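Local coordinates for protein glycerol dehydrogenase (Bacillus coagulans, PDB 6CSJ) that oxidises glycerol and related polyols with NAD as coenzyme and, as an engineered double mutant, has acquired D-lactate dehydrogenase activity, at residues Val156-Pro161 / His224-Ala229; Val103-Asn108 / Glu139-Pro144; Thr261-Thr266 / Glu319-Lys324; Lys3-Pro8 / Thr196-Ala201. The protein carries 2 engineered substitutions. All blocks are in the same frame, centred on the assembly; numbering follows the deposited sequence.

Contact 1 (Val156-Pro161 / His224-Ala229)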
loop_
_atom_site.group_PDB
_atom_site.type_symbol
_atom_site.label_atom_id
_atom_site.label_comp_id
_atom_site.label_asym_id
_atom_site.label_seq_id
_atom_site.Cartn_x
_atom_site.Cartn_y
_atom_site.Cartn_z
ATOM N N VAL A 156 8.635 15.975 -0.959
ATOM C CA VAL A 156 9.291 14.945 -1.768
ATOM C C VAL A 156 8.250 14.102 -2.508
ATOM O O VAL A 156 8.405 13.864 -3.705
ATOM C CB VAL A 156 10.227 14.055 -0.922
ATOM C CG1 VAL A 156 10.733 12.859 -1.731
ATOM C CG2 VAL A 156 11.391 14.879 -0.387
ATOM N N ILE A 157 7.188 13.695 -1.809
ATOM C CA ILE A 157 6.136 12.846 -2.394
ATOM C C ILE A 157 5.423 13.510 -3.575
ATOM O O ILE A 157 5.132 12.846 -4.579
ATOM C CB ILE A 157 5.107 12.386 -1.327
ATOM C CG1 ILE A 157 5.771 11.406 -0.350
ATOM C CG2 ILE A 157 3.872 11.734 -1.960
ATOM C CD1 ILE A 157 5.089 11.332 0.992
ATOM N N ALA A 158 5.162 14.807 -3.460
ATOM C CA ALA A 158 4.505 15.547 -4.532
ATOM C C ALA A 158 5.341 15.626 -5.822
ATOM O O ALA A 158 4.778 15.820 -6.893
ATOM C CB ALA A 158 4.115 16.947 -4.057
ATOM N N SER A 159 6.665 15.479 -5.734
ATOM C CA SER A 159 7.523 15.443 -6.937
ATOM C C SER A 159 7.370 14.158 -7.784
ATOM O O SER A 159 7.788 14.138 -8.947
ATOM C CB SER A 159 9.001 15.664 -6.593
ATOM O OG SER A 159 9.645 14.448 -6.251
ATOM N N ALA A 160 6.782 13.098 -7.216
ATOM C CA ALA A 160 6.470 11.871 -7.977
ATOM C C ALA A 160 5.368 12.101 -9.020
ATOM O O ALA A 160 4.567 13.007 -8.860
ATOM C CB ALA A 160 6.061 10.754 -7.026
ATOM N N PRO A 161 5.328 11.287 -10.090
ATOM C CA PRO A 161 4.210 11.395 -11.053
ATOM C C PRO A 161 2.842 11.171 -10.387
ATOM O O PRO A 161 2.722 10.300 -9.523
ATOM C CB PRO A 161 4.490 10.267 -12.062
ATOM C CG PRO A 161 5.941 9.983 -11.946
ATOM C CD PRO A 161 6.346 10.307 -10.524
ATOM N N HIS A 224 2.749 18.807 -9.396
ATOM C CA HIS A 224 3.715 18.556 -8.340
ATOM C C HIS A 224 3.644 19.551 -7.183
ATOM O O HIS A 224 4.656 19.898 -6.594
ATOM C CB HIS A 224 5.127 18.430 -8.939
ATOM C CG HIS A 224 5.203 17.436 -10.055
ATOM N ND1 HIS A 224 5.077 16.076 -9.852
ATOM C CD2 HIS A 224 5.329 17.604 -11.393
ATOM C CE1 HIS A 224 5.139 15.446 -11.012
ATOM N NE2 HIS A 224 5.302 16.350 -11.963
ATOM N N LEU A 225 2.425 19.959 -6.839
ATOM C CA LEU A 225 2.180 20.941 -5.788
ATOM C C LEU A 225 1.468 20.303 -4.609
ATOM O O LEU A 225 0.699 19.364 -4.776
ATOM C CB LEU A 225 1.320 22.080 -6.332
ATOM C CG LEU A 225 1.851 22.759 -7.596
ATOM C CD1 LEU A 225 0.774 23.619 -8.254
ATOM C CD2 LEU A 225 3.117 23.572 -7.297
ATOM N N VAL A 226 1.729 20.840 -3.421
ATOM C CA VAL A 226 1.134 20.361 -2.181
ATOM C C VAL A 226 0.088 21.349 -1.685
ATOM O O VAL A 226 0.425 22.476 -1.308
ATOM C CB VAL A 226 2.197 20.190 -1.083
ATOM C CG1 VAL A 226 1.559 19.647 0.207
ATOM C CG2 VAL A 226 3.332 19.293 -1.579
ATOM N N THR A 227 -1.173 20.922 -1.698
ATOM C CA THR A 227 -2.265 21.606 -0.999
ATOM C C THR A 227 -2.722 20.740 0.174
ATOM O O THR A 227 -2.324 19.582 0.289
ATOM C CB THR A 227 -3.462 21.834 -1.925
ATOM O OG1 THR A 227 -4.003 20.568 -2.326
ATOM C CG2 THR A 227 -3.053 22.634 -3.169
ATOM N N GLU A 228 -3.593 21.283 1.019
ATOM C CA GLU A 228 -4.162 20.518 2.131
ATOM C C GLU A 228 -4.969 19.279 1.664
ATOM O O GLU A 228 -5.081 18.292 2.398
ATOM C CB GLU A 228 -4.991 21.443 3.027
ATOM C CG GLU A 228 -5.753 20.789 4.176
ATOM C CD GLU A 228 -4.869 20.084 5.192
ATOM O OE1 GLU A 228 -3.647 20.284 5.207
ATOM O OE2 GLU A 228 -5.398 19.320 6.001
ATOM N N ALA A 229 -5.507 19.322 0.445
ATOM C CA ALA A 229 -6.160 18.157 -0.145
ATOM C C ALA A 229 -5.149 17.045 -0.368
ATOM O O ALA A 229 -5.444 15.880 -0.113
ATOM C CB ALA A 229 -6.844 18.514 -1.453
#

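Contact 2 (Val103-Asn108 / Glu139-Pro144)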
loop_
_atom_site.group_PDB
_atom_site.type_symbol
_atom_site.label_atom_id
_atom_site.label_comp_id
_atom_site.label_asym_id
_atom_site.label_seq_id
_atom_site.Cartn_x
_atom_site.Cartn_y
_atom_site.Cartn_z
ATOM N N VAL A 103 15.693 -5.683 7.924
ATOM C CA VAL A 103 16.964 -5.398 8.615
ATOM C C VAL A 103 16.737 -5.081 10.095
ATOM O O VAL A 103 17.488 -5.552 10.946
ATOM C CB VAL A 103 17.777 -4.267 7.923
ATOM C CG1 VAL A 103 18.935 -3.783 8.784
ATOM C CG2 VAL A 103 18.319 -4.748 6.584
ATOM N N GLY A 104 15.710 -4.297 10.403
ATOM C CA GLY A 104 15.398 -3.974 11.794
ATOM C C GLY A 104 14.972 -5.184 12.590
ATOM O O GLY A 104 15.319 -5.315 13.765
ATOM N N TYR A 105 14.216 -6.066 11.942
ATOM C CA TYR A 105 13.791 -7.339 12.537
ATOM C C TYR A 105 14.984 -8.258 12.842
ATOM O O TYR A 105 15.152 -8.690 13.988
ATOM C CB TYR A 105 12.780 -8.042 11.614
ATOM C CG TYR A 105 12.434 -9.452 12.033
ATOM C CD1 TYR A 105 11.924 -9.714 13.312
ATOM C CD2 TYR A 105 12.599 -10.519 11.153
ATOM C CE1 TYR A 105 11.621 -11.006 13.707
ATOM C CE2 TYR A 105 12.305 -11.817 11.541
ATOM C CZ TYR A 105 11.821 -12.057 12.816
ATOM O OH TYR A 105 11.520 -13.337 13.205
ATOM N N TYR A 106 15.808 -8.527 11.833
ATOM C CA TYR A 106 16.978 -9.420 12.000
ATOM C C TYR A 106 18.036 -8.882 12.989
ATOM O O TYR A 106 18.492 -9.633 13.847
ATOM C CB TYR A 106 17.615 -9.790 10.637
ATOM C CG TYR A 106 16.734 -10.696 9.777
ATOM C CD1 TYR A 106 16.361 -11.967 10.212
ATOM C CD2 TYR A 106 16.275 -10.279 8.529
ATOM C CE1 TYR A 106 15.548 -12.792 9.434
ATOM C CE2 TYR A 106 15.462 -11.095 7.741
ATOM C CZ TYR A 106 15.099 -12.348 8.207
ATOM O OH TYR A 106 14.301 -13.156 7.435
ATOM N N ASN A 107 18.384 -7.595 12.903
ATOM C CA ASN A 107 19.331 -6.970 13.851
ATOM C C ASN A 107 18.672 -6.523 15.165
ATOM O O ASN A 107 19.372 -6.026 16.046
ATOM C CB ASN A 107 20.054 -5.766 13.214
ATOM C CG ASN A 107 21.029 -6.160 12.124
ATOM O OD1 ASN A 107 21.035 -7.294 11.655
ATOM N ND2 ASN A 107 21.854 -5.202 11.697
ATOM N N ASN A 108 17.355 -6.686 15.303
ATOM C CA ASN A 108 16.620 -6.289 16.515
ATOM C C ASN A 108 16.821 -4.813 16.891
ATOM O O ASN A 108 17.110 -4.476 18.040
ATOM C CB ASN A 108 16.964 -7.216 17.686
ATOM C CG ASN A 108 16.018 -7.044 18.861
ATOM O OD1 ASN A 108 14.792 -7.037 18.696
ATOM N ND2 ASN A 108 16.588 -6.876 20.051
ATOM N N GLU A 139 8.670 -14.978 -0.578
ATOM C CA GLU A 139 7.794 -15.159 0.589
ATOM C C GLU A 139 7.274 -13.871 1.233
ATOM O O GLU A 139 7.827 -12.787 1.024
ATOM C CB GLU A 139 8.489 -16.003 1.652
ATOM C CG GLU A 139 9.816 -15.433 2.165
ATOM C CD GLU A 139 10.255 -15.962 3.494
ATOM O OE1 GLU A 139 9.388 -16.214 4.322
ATOM O OE2 GLU A 139 11.470 -16.123 3.768
ATOM N N TYR A 140 6.209 -14.020 2.018
ATOM C CA TYR A 140 5.711 -12.970 2.903
ATOM C C TYR A 140 6.372 -13.124 4.266
ATOM O O TYR A 140 6.125 -14.090 4.960
ATOM C CB TYR A 140 4.178 -13.051 3.054
ATOM C CG TYR A 140 3.424 -12.727 1.783
ATOM C CD1 TYR A 140 3.563 -11.480 1.178
ATOM C CD2 TYR A 140 2.565 -13.660 1.181
ATOM C CE1 TYR A 140 2.884 -11.165 0.006
ATOM C CE2 TYR A 140 1.883 -13.353 0.006
ATOM C CZ TYR A 140 2.053 -12.102 -0.572
ATOM O OH TYR A 140 1.405 -11.763 -1.729
ATOM N N LEU A 141 7.206 -12.162 4.645
ATOM C CA LEU A 141 7.828 -12.139 5.970
ATOM C C LEU A 141 6.956 -11.295 6.916
ATOM O O LEU A 141 6.919 -10.076 6.801
ATOM C CB LEU A 141 9.249 -11.590 5.877
ATOM C CG LEU A 141 10.067 -11.453 7.172
ATOM C CD1 LEU A 141 10.195 -12.776 7.910
ATOM C CD2 LEU A 141 11.436 -10.826 6.909
ATOM N N MET A 142 6.268 -11.971 7.840
ATOM C CA MET A 142 5.408 -11.351 8.844
ATOM C C MET A 142 6.306 -10.864 9.960
ATOM O O MET A 142 7.070 -11.644 10.506
ATOM C CB MET A 142 4.391 -12.342 9.443
ATOM C CG MET A 142 3.650 -13.229 8.459
ATOM S SD MET A 142 2.536 -12.354 7.348
ATOM C CE MET A 142 1.840 -13.729 6.447
ATOM N N LEU A 143 6.210 -9.584 10.310
ATOM C CA LEU A 143 7.060 -9.010 11.338
ATOM C C LEU A 143 6.318 -8.987 12.660
ATOM O O LEU A 143 5.100 -8.886 12.658
ATOM C CB LEU A 143 7.497 -7.609 10.931
ATOM C CG LEU A 143 8.205 -7.578 9.584
ATOM C CD1 LEU A 143 8.422 -6.145 9.154
ATOM C CD2 LEU A 143 9.531 -8.335 9.656
ATOM N N PRO A 144 7.041 -9.100 13.789
ATOM C CA PRO A 144 6.381 -9.010 15.102
ATOM C C PRO A 144 5.771 -7.640 15.403
ATOM O O PRO A 144 4.800 -7.553 16.159
ATOM C CB PRO A 144 7.524 -9.284 16.099
ATOM C CG PRO A 144 8.614 -9.886 15.309
ATOM C CD PRO A 144 8.487 -9.378 13.909
#

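Contact 3 (Thr261-Thr266 / Glu319-Lys324)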
loop_
_atom_site.group_PDB
_atom_site.type_symbol
_atom_site.label_atom_id
_atom_site.label_comp_id
_atom_site.label_asym_id
_atom_site.label_seq_id
_atom_site.Cartn_x
_atom_site.Cartn_y
_atom_site.Cartn_z
ATOM N N THR A 261 -2.901 -11.463 -11.770
ATOM C CA THR A 261 -1.518 -11.753 -12.209
ATOM C C THR A 261 -1.475 -12.746 -13.391
ATOM O O THR A 261 -0.571 -12.699 -14.210
ATOM C CB THR A 261 -0.643 -12.291 -11.059
ATOM O OG1 THR A 261 0.717 -12.219 -11.464
ATOM C CG2 THR A 261 -0.985 -13.730 -10.752
ATOM N N VAL A 262 -2.467 -13.636 -13.453
ATOM C CA VAL A 262 -2.684 -14.557 -14.579
ATOM C C VAL A 262 -2.765 -13.828 -15.925
ATOM O O VAL A 262 -2.293 -14.345 -16.929
ATOM C CB VAL A 262 -3.988 -15.378 -14.370
ATOM C CG1 VAL A 262 -4.396 -16.137 -15.635
ATOM C CG2 VAL A 262 -3.851 -16.338 -13.188
ATOM N N LEU A 263 -3.404 -12.662 -15.951
ATOM C CA LEU A 263 -3.471 -11.835 -17.160
ATOM C C LEU A 263 -2.192 -10.990 -17.317
ATOM O O LEU A 263 -2.002 -9.988 -16.623
ATOM C CB LEU A 263 -4.716 -10.948 -17.124
ATOM C CG LEU A 263 -6.053 -11.679 -17.026
ATOM C CD1 LEU A 263 -7.201 -10.703 -16.887
ATOM C CD2 LEU A 263 -6.286 -12.564 -18.258
ATOM N N GLU A 264 -1.333 -11.425 -18.234
ATOM C CA GLU A 264 -0.019 -10.809 -18.482
ATOM C C GLU A 264 -0.099 -9.324 -18.863
ATOM O O GLU A 264 0.728 -8.523 -18.427
ATOM C CB GLU A 264 0.741 -11.598 -19.575
ATOM C CG GLU A 264 -0.033 -11.848 -20.866
ATOM C CD GLU A 264 0.260 -13.201 -21.509
ATOM O OE1 GLU A 264 0.325 -14.251 -20.823
ATOM O OE2 GLU A 264 0.417 -13.193 -22.727
ATOM N N GLU A 265 -1.107 -8.966 -19.661
ATOM C CA GLU A 265 -1.376 -7.553 -20.016
ATOM C C GLU A 265 -1.559 -6.604 -18.810
ATOM O O GLU A 265 -1.373 -5.399 -18.961
ATOM C CB GLU A 265 -2.620 -7.412 -20.914
ATOM C CG GLU A 265 -2.802 -8.387 -22.052
ATOM C CD GLU A 265 -3.844 -9.470 -21.767
ATOM O OE1 GLU A 265 -3.600 -10.381 -20.928
ATOM O OE2 GLU A 265 -4.897 -9.424 -22.409
ATOM N N THR A 266 -1.935 -7.126 -17.636
ATOM C CA THR A 266 -2.148 -6.289 -16.449
ATOM C C THR A 266 -0.906 -6.069 -15.590
ATOM O O THR A 266 -0.981 -5.307 -14.619
ATOM C CB THR A 266 -3.246 -6.862 -15.530
ATOM O OG1 THR A 266 -2.770 -8.049 -14.876
ATOM C CG2 THR A 266 -4.493 -7.174 -16.325
ATOM N N GLU A 319 -12.495 -16.478 -21.915
ATOM C CA GLU A 319 -13.129 -17.261 -20.852
ATOM C C GLU A 319 -12.132 -18.111 -20.072
ATOM O O GLU A 319 -12.165 -18.136 -18.848
ATOM C CB GLU A 319 -14.278 -18.134 -21.388
ATOM C CG GLU A 319 -14.834 -19.122 -20.355
ATOM C CD GLU A 319 -16.179 -19.727 -20.729
ATOM O OE1 GLU A 319 -16.591 -19.638 -21.904
ATOM O OE2 GLU A 319 -16.824 -20.323 -19.844
ATOM N N GLU A 320 -11.243 -18.800 -20.781
ATOM C CA GLU A 320 -10.272 -19.699 -20.143
ATOM C C GLU A 320 -9.350 -18.931 -19.181
ATOM O O GLU A 320 -9.115 -19.369 -18.050
ATOM C CB GLU A 320 -9.454 -20.446 -21.198
ATOM C CG GLU A 320 -8.613 -21.597 -20.652
ATOM C CD GLU A 320 -8.040 -22.476 -21.762
ATOM O OE1 GLU A 320 -7.404 -21.933 -22.688
ATOM O OE2 GLU A 320 -8.216 -23.721 -21.722
ATOM N N LYS A 321 -8.852 -17.782 -19.635
ATOM C CA LYS A 321 -7.974 -16.942 -18.824
ATOM C C LYS A 321 -8.696 -16.376 -17.602
ATOM O O LYS A 321 -8.167 -16.401 -16.483
ATOM C CB LYS A 321 -7.406 -15.792 -19.661
ATOM C CG LYS A 321 -6.462 -16.213 -20.778
ATOM C CD LYS A 321 -5.048 -16.495 -20.297
ATOM C CE LYS A 321 -4.206 -16.949 -21.467
ATOM N NZ LYS A 321 -4.133 -15.956 -22.587
ATOM N N LEU A 322 -9.911 -15.872 -17.818
ATOM C CA LEU A 322 -10.703 -15.297 -16.727
ATOM C C LEU A 322 -11.134 -16.327 -15.687
ATOM O O LEU A 322 -11.224 -15.992 -14.513
ATOM C CB LEU A 322 -11.893 -14.502 -17.284
ATOM C CG LEU A 322 -11.484 -13.178 -17.946
ATOM C CD1 LEU A 322 -12.622 -12.591 -18.752
ATOM C CD2 LEU A 322 -11.015 -12.181 -16.905
ATOM N N ARG A 323 -11.360 -17.577 -16.104
ATOM C CA ARG A 323 -11.571 -18.692 -15.157
ATOM C C ARG A 323 -10.351 -18.882 -14.258
ATOM O O ARG A 323 -10.496 -19.101 -13.053
ATOM C CB ARG A 323 -11.837 -20.021 -15.879
ATOM C CG ARG A 323 -13.123 -20.097 -16.675
ATOM C CD ARG A 323 -14.291 -20.630 -15.885
ATOM N NE ARG A 323 -15.550 -20.336 -16.577
ATOM C CZ ARG A 323 -16.751 -20.229 -16.003
ATOM N NH1 ARG A 323 -16.915 -20.391 -14.683
ATOM N NH2 ARG A 323 -17.804 -19.950 -16.764
ATOM N N LYS A 324 -9.157 -18.828 -14.854
ATOM C CA LYS A 324 -7.912 -18.973 -14.087
ATOM C C LYS A 324 -7.752 -17.833 -13.074
ATOM O O LYS A 324 -7.339 -18.075 -11.925
ATOM C CB LYS A 324 -6.687 -19.051 -15.001
ATOM C CG LYS A 324 -6.559 -20.319 -15.831
ATOM C CD LYS A 324 -5.461 -20.131 -16.885
ATOM C CE LYS A 324 -5.576 -21.080 -18.088
ATOM N NZ LYS A 324 -5.232 -22.463 -17.669
#

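Contact 4 (Lys3-Pro8 / Thr196-Ala201)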
loop_
_atom_site.group_PDB
_atom_site.type_symbol
_atom_site.label_atom_id
_atom_site.label_comp_id
_atom_site.label_asym_id
_atom_site.label_seq_id
_atom_site.Cartn_x
_atom_site.Cartn_y
_atom_site.Cartn_z
ATOM N N LYS A 3 -10.029 -8.800 20.162
ATOM C CA LYS A 3 -9.914 -7.739 19.144
ATOM C C LYS A 3 -8.508 -7.138 19.250
ATOM O O LYS A 3 -8.006 -6.913 20.362
ATOM C CB LYS A 3 -10.964 -6.648 19.348
ATOM C CG LYS A 3 -12.424 -7.127 19.255
ATOM C CD LYS A 3 -13.414 -6.202 19.976
ATOM C CE LYS A 3 -14.385 -6.894 20.990
ATOM N NZ LYS A 3 -13.534 -7.590 22.016
ATOM N N ILE A 4 -7.870 -6.911 18.098
ATOM C CA ILE A 4 -6.535 -6.323 18.045
ATOM C C ILE A 4 -6.509 -5.199 17.011
ATOM O O ILE A 4 -7.056 -5.338 15.908
ATOM C CB ILE A 4 -5.436 -7.368 17.698
ATOM C CG1 ILE A 4 -5.469 -8.547 18.687
ATOM C CG2 ILE A 4 -4.050 -6.717 17.703
ATOM C CD1 ILE A 4 -4.523 -9.686 18.337
ATOM N N ILE A 5 -5.872 -4.088 17.384
ATOM C CA ILE A 5 -5.491 -3.031 16.434
ATOM C C ILE A 5 -4.001 -2.794 16.638
ATOM O O ILE A 5 -3.524 -2.715 17.775
ATOM C CB ILE A 5 -6.324 -1.724 16.582
ATOM C CG1 ILE A 5 -5.940 -0.706 15.494
ATOM C CG2 ILE A 5 -6.197 -1.092 17.966
ATOM C CD1 ILE A 5 -6.899 0.467 15.384
ATOM N N THR A 6 -3.276 -2.743 15.525
ATOM C CA THR A 6 -1.843 -2.513 15.523
ATOM C C THR A 6 -1.527 -1.240 14.751
ATOM O O THR A 6 -2.302 -0.815 13.894
ATOM C CB THR A 6 -1.077 -3.678 14.883
ATOM O OG1 THR A 6 -1.343 -3.706 13.482
ATOM C CG2 THR A 6 -1.478 -4.995 15.504
ATOM N N SER A 7 -0.368 -0.656 15.052
ATOM C CA SER A 7 0.017 0.626 14.477
ATOM C C SER A 7 1.527 0.829 14.531
ATOM O O SER A 7 2.208 0.266 15.405
ATOM C CB SER A 7 -0.683 1.750 15.266
ATOM O OG SER A 7 -0.290 3.049 14.858
ATOM N N PRO A 8 2.060 1.655 13.608
ATOM C CA PRO A 8 3.363 2.257 13.878
ATOM C C PRO A 8 3.311 3.019 15.184
ATOM O O PRO A 8 2.248 3.470 15.587
ATOM C CB PRO A 8 3.566 3.229 12.712
ATOM C CG PRO A 8 2.646 2.759 11.645
ATOM C CD PRO A 8 1.490 2.107 12.327
ATOM N N THR A 196 -11.625 -4.084 15.594
ATOM C CA THR A 196 -11.966 -3.017 16.546
ATOM C C THR A 196 -12.876 -1.966 15.904
ATOM O O THR A 196 -12.900 -1.810 14.675
ATOM C CB THR A 196 -10.708 -2.283 17.063
ATOM O OG1 THR A 196 -9.963 -1.741 15.951
ATOM C CG2 THR A 196 -9.825 -3.227 17.870
ATOM N N GLU A 197 -13.596 -1.231 16.750
ATOM C CA GLU A 197 -14.352 -0.066 16.304
ATOM C C GLU A 197 -13.431 1.024 15.729
ATOM O O GLU A 197 -13.773 1.671 14.726
ATOM C CB GLU A 197 -15.203 0.496 17.449
ATOM C CG GLU A 197 -16.300 -0.444 17.943
ATOM C CD GLU A 197 -17.175 -0.999 16.811
ATOM O OE1 GLU A 197 -17.602 -0.227 15.921
ATOM O OE2 GLU A 197 -17.420 -2.225 16.793
ATOM N N ALA A 198 -12.251 1.195 16.341
ATOM C CA ALA A 198 -11.246 2.135 15.835
ATOM C C ALA A 198 -10.862 1.848 14.375
ATOM O O ALA A 198 -10.844 2.761 13.552
ATOM C CB ALA A 198 -10.010 2.126 16.718
ATOM N N ALA A 199 -10.591 0.588 14.048
ATOM C CA ALA A 199 -10.126 0.241 12.695
ATOM C C ALA A 199 -11.187 0.438 11.611
ATOM O O ALA A 199 -10.882 0.930 10.518
ATOM C CB ALA A 199 -9.600 -1.191 12.663
ATOM N N ILE A 200 -12.428 0.056 11.906
ATOM C CA ILE A 200 -13.528 0.233 10.945
ATOM C C ILE A 200 -13.835 1.731 10.759
ATOM O O ILE A 200 -14.082 2.178 9.641
ATOM C CB ILE A 200 -14.784 -0.636 11.306
ATOM C CG1 ILE A 200 -15.764 -0.725 10.141
ATOM C CG2 ILE A 200 -15.526 -0.117 12.528
ATOM C CD1 ILE A 200 -15.231 -1.479 8.945
ATOM N N ALA A 201 -13.758 2.505 11.837
ATOM C CA ALA A 201 -13.903 3.966 11.757
ATOM C C ALA A 201 -12.816 4.634 10.898
ATOM O O ALA A 201 -13.116 5.523 10.104
ATOM C CB ALA A 201 -13.921 4.567 13.150
HETATM O O HOH W 1 -8.854 -3.820 14.638
#

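Contact 1 (Val156-Pro161 / His224-Ala229)
His224 reaches across to the carbonyl of Ala158, and the two segments meet where one helix stops and another is about to start. His224, with positive phi, is the C-prime residue of a Schellman motif that closes helix 197-221; the Ala158 side comes from the chain that leads out of helix 154-158. From CB outward, the histidine stays beside the Ala158 carbonyl. Its CB already lies 3.3 Å from Ala158 O. CG, turned anti to the carbonyl carbon (chi1 -52°), is 3.6 Å from the same oxygen. ND1 then donates a hydrogen bond to Ala158 O over 3.0 Å with an N-H...O angle of 148°. This oxygen lies in the ring plane and ND1 in the carbonyl plane, the two planes turned roughly at right angles, and the bond would probably restrain the ring. Further out, CE1 sits 3.3 Å from Ala160 O at the ring edge and brushes Pro161 CA. The carbonyl of Ala158 also receives a CA-H...O contact from His224 CA. Beyond the turn, Thr227 holds the N-cap position of helix 228-248, its OG1 weakly bonded to Val230 N. Val226 supplies the apolar part, its CG2 resting 3.5 Å from Ala158 CB.

Contact 2 (Val103-Asn108 / Glu139-Pro144)
Tyr105 and Tyr106, on the last turn of helix 94-106, meet the end of the hairpin strand 137-142 and the residues just after it. The contact is made by apolar packing, with no hydrogen bond between the two segments. Tyr105 takes the larger share. With CG anti to the backbone N (chi1 171°), its CB comes within 3.8 Å of Leu143 CD2, the two side chains passing at a slant. The Tyr105 side chain crosses that of Pro144 at about a right angle, CD1 and CE1 both near the proline CD, the Tyr105 CD1 to Pro144 CD distance being 3.5 Å. Leu141 fills in beside it, CD1 lying 4.3 Å from Tyr105 CE2.

Tyr106 and Leu141 instead approach tip to tip, Leu141 CD2 standing 3.7 Å from Tyr106 OH. The two tyrosines also pack on one another: Tyr105 CD2 lies 4.0 Å above the centre of the Tyr106 ring.

The polar features lie at the margins. Tyr106 OH is hydrogen-bonded to Lys70 NZ, and the same lysine forms a salt bridge with Glu139 OE2, so one ammonium group ties helix and hairpin indirectly. Behind the tyrosines the helix ends in a Schellman motif at Asn108. The opposite end of this helix follows a glycine-rich turn that in this family binds the pyrophosphate of NAD, and probably does so here. At the end described here, contact rests on tyrosine carbons against leucine and proline, so the fit depends on shape and not on directed bonds, and Lys70 supplies the charge that joins both elements.

Contact 3 (Thr261-Thr266 / Glu319-Lys324)
Val262 and Lys324 cross at about a right angle, the valine branch set against the lysine's root and not its tip. CG1, anti to the backbone N (chi1 169°), lies 3.8 Å from Lys324 CB and 3.9 Å from Lys321 O, so it rests against the turn formed by Lys321 to Lys324; CG2 comes to 4.1 Å from Lys324 O. Beyond CB the lysine chain leads away from the valine.

Leu263, next along, crosses its two partners at a slant. It splits its methyls between them: CD2 touches Lys321 CB at 3.7 Å, while CD1 meets Leu322 CD2 at 4.1 Å. Leu322 sets out from the backbone away from the loop, yet its tip comes back to it.

All this joins the loop between helices 252-259 and 271-285 to the first turns of helix 319-329, within the helical part that forms the C-terminal half of the protein. The helix continues the same surface, Val262 also touching Val325 and Leu328. An alanine in place of Val262 would probably open a gap beside Lys324 CB and the Lys321 carbonyl, since both valine methyls that reach the helix would be gone.

The lysine tips take no part in this packing. Lys321 NZ, at the end of a chain bent at chi2 and again at chi4, is 5.1 Å from Glu264 OE1, too far for a salt bridge but near enough that the opposite charges may attract. On the loop side, Thr266 N donates to Leu263 O over 3.0 Å, closing the short 3-10 turn behind the leucine.

Contact 4 (Lys3-Pro8 / Thr196-Ala201)
Lys3 and Thr196 bring their backbones together with CA atoms 5.8 Å apart, an extended chain passing over the N-terminal end of helix 197-221. A water joins the two main chains, donating to Ile4 O at 2.7 Å and accepting from Thr196 N at 2.9 Å.

Thr196 is the N-cap. Its OG1, between the backbone N and the carbonyl carbon (chi1 57°), accepts from Ala199 N over 3.1 Å with an N-H...O angle of 153°. The methyl branch does different work: CG2 packs 3.9 Å from Lys3 CB and close to the Ile4 carbonyl carbon. An alanine at Thr196 would probably leave Ala199 N without its capping acceptor and open a gap beside Lys3 CB.

Ile5 crosses Thr196 at about a right angle, CB lying 3.7 Å from Thr196 OG1. CD1 carries on to the helix, 3.8 Å from Ala198 CB and 4.2 Å from Ala199 CB, so its tip lies against the first turn. Ile4 starts off the other way.

The segment leads into strand 10-14, at one side of the parallel sheet, and on its way meets helices 197-221 and 228-248. Ile5 also touches Ile243 and Ser247 of helix 228-248, and Thr6 N is hydrogen-bonded to Ser247 OG, while helix 197-221 itself packs through Ile200 on helix 175-185.

Contacts 1, 2 and 4 lie at the surface, while contact 3 is partly buried and joins only helical-half elements. Contacts 1 and 4 share helix 197-221, its start in contact 4 and its Schellman end in contact 1; helix 228-248, which begins at contact 1, is met again near its far end by Ile5. Their centres are 28 Å apart. Contact 2 belongs to the half with the parallel sheet and comes to about 7 Å from contact 4 at the nearest atoms. The chemistry differs: contact 1 turns on one imidazole-to-carbonyl bond, contact 4 combines a bridging water with apolar packing, and contacts 2 and 3 are apolar, aromatic in one and aliphatic in the other.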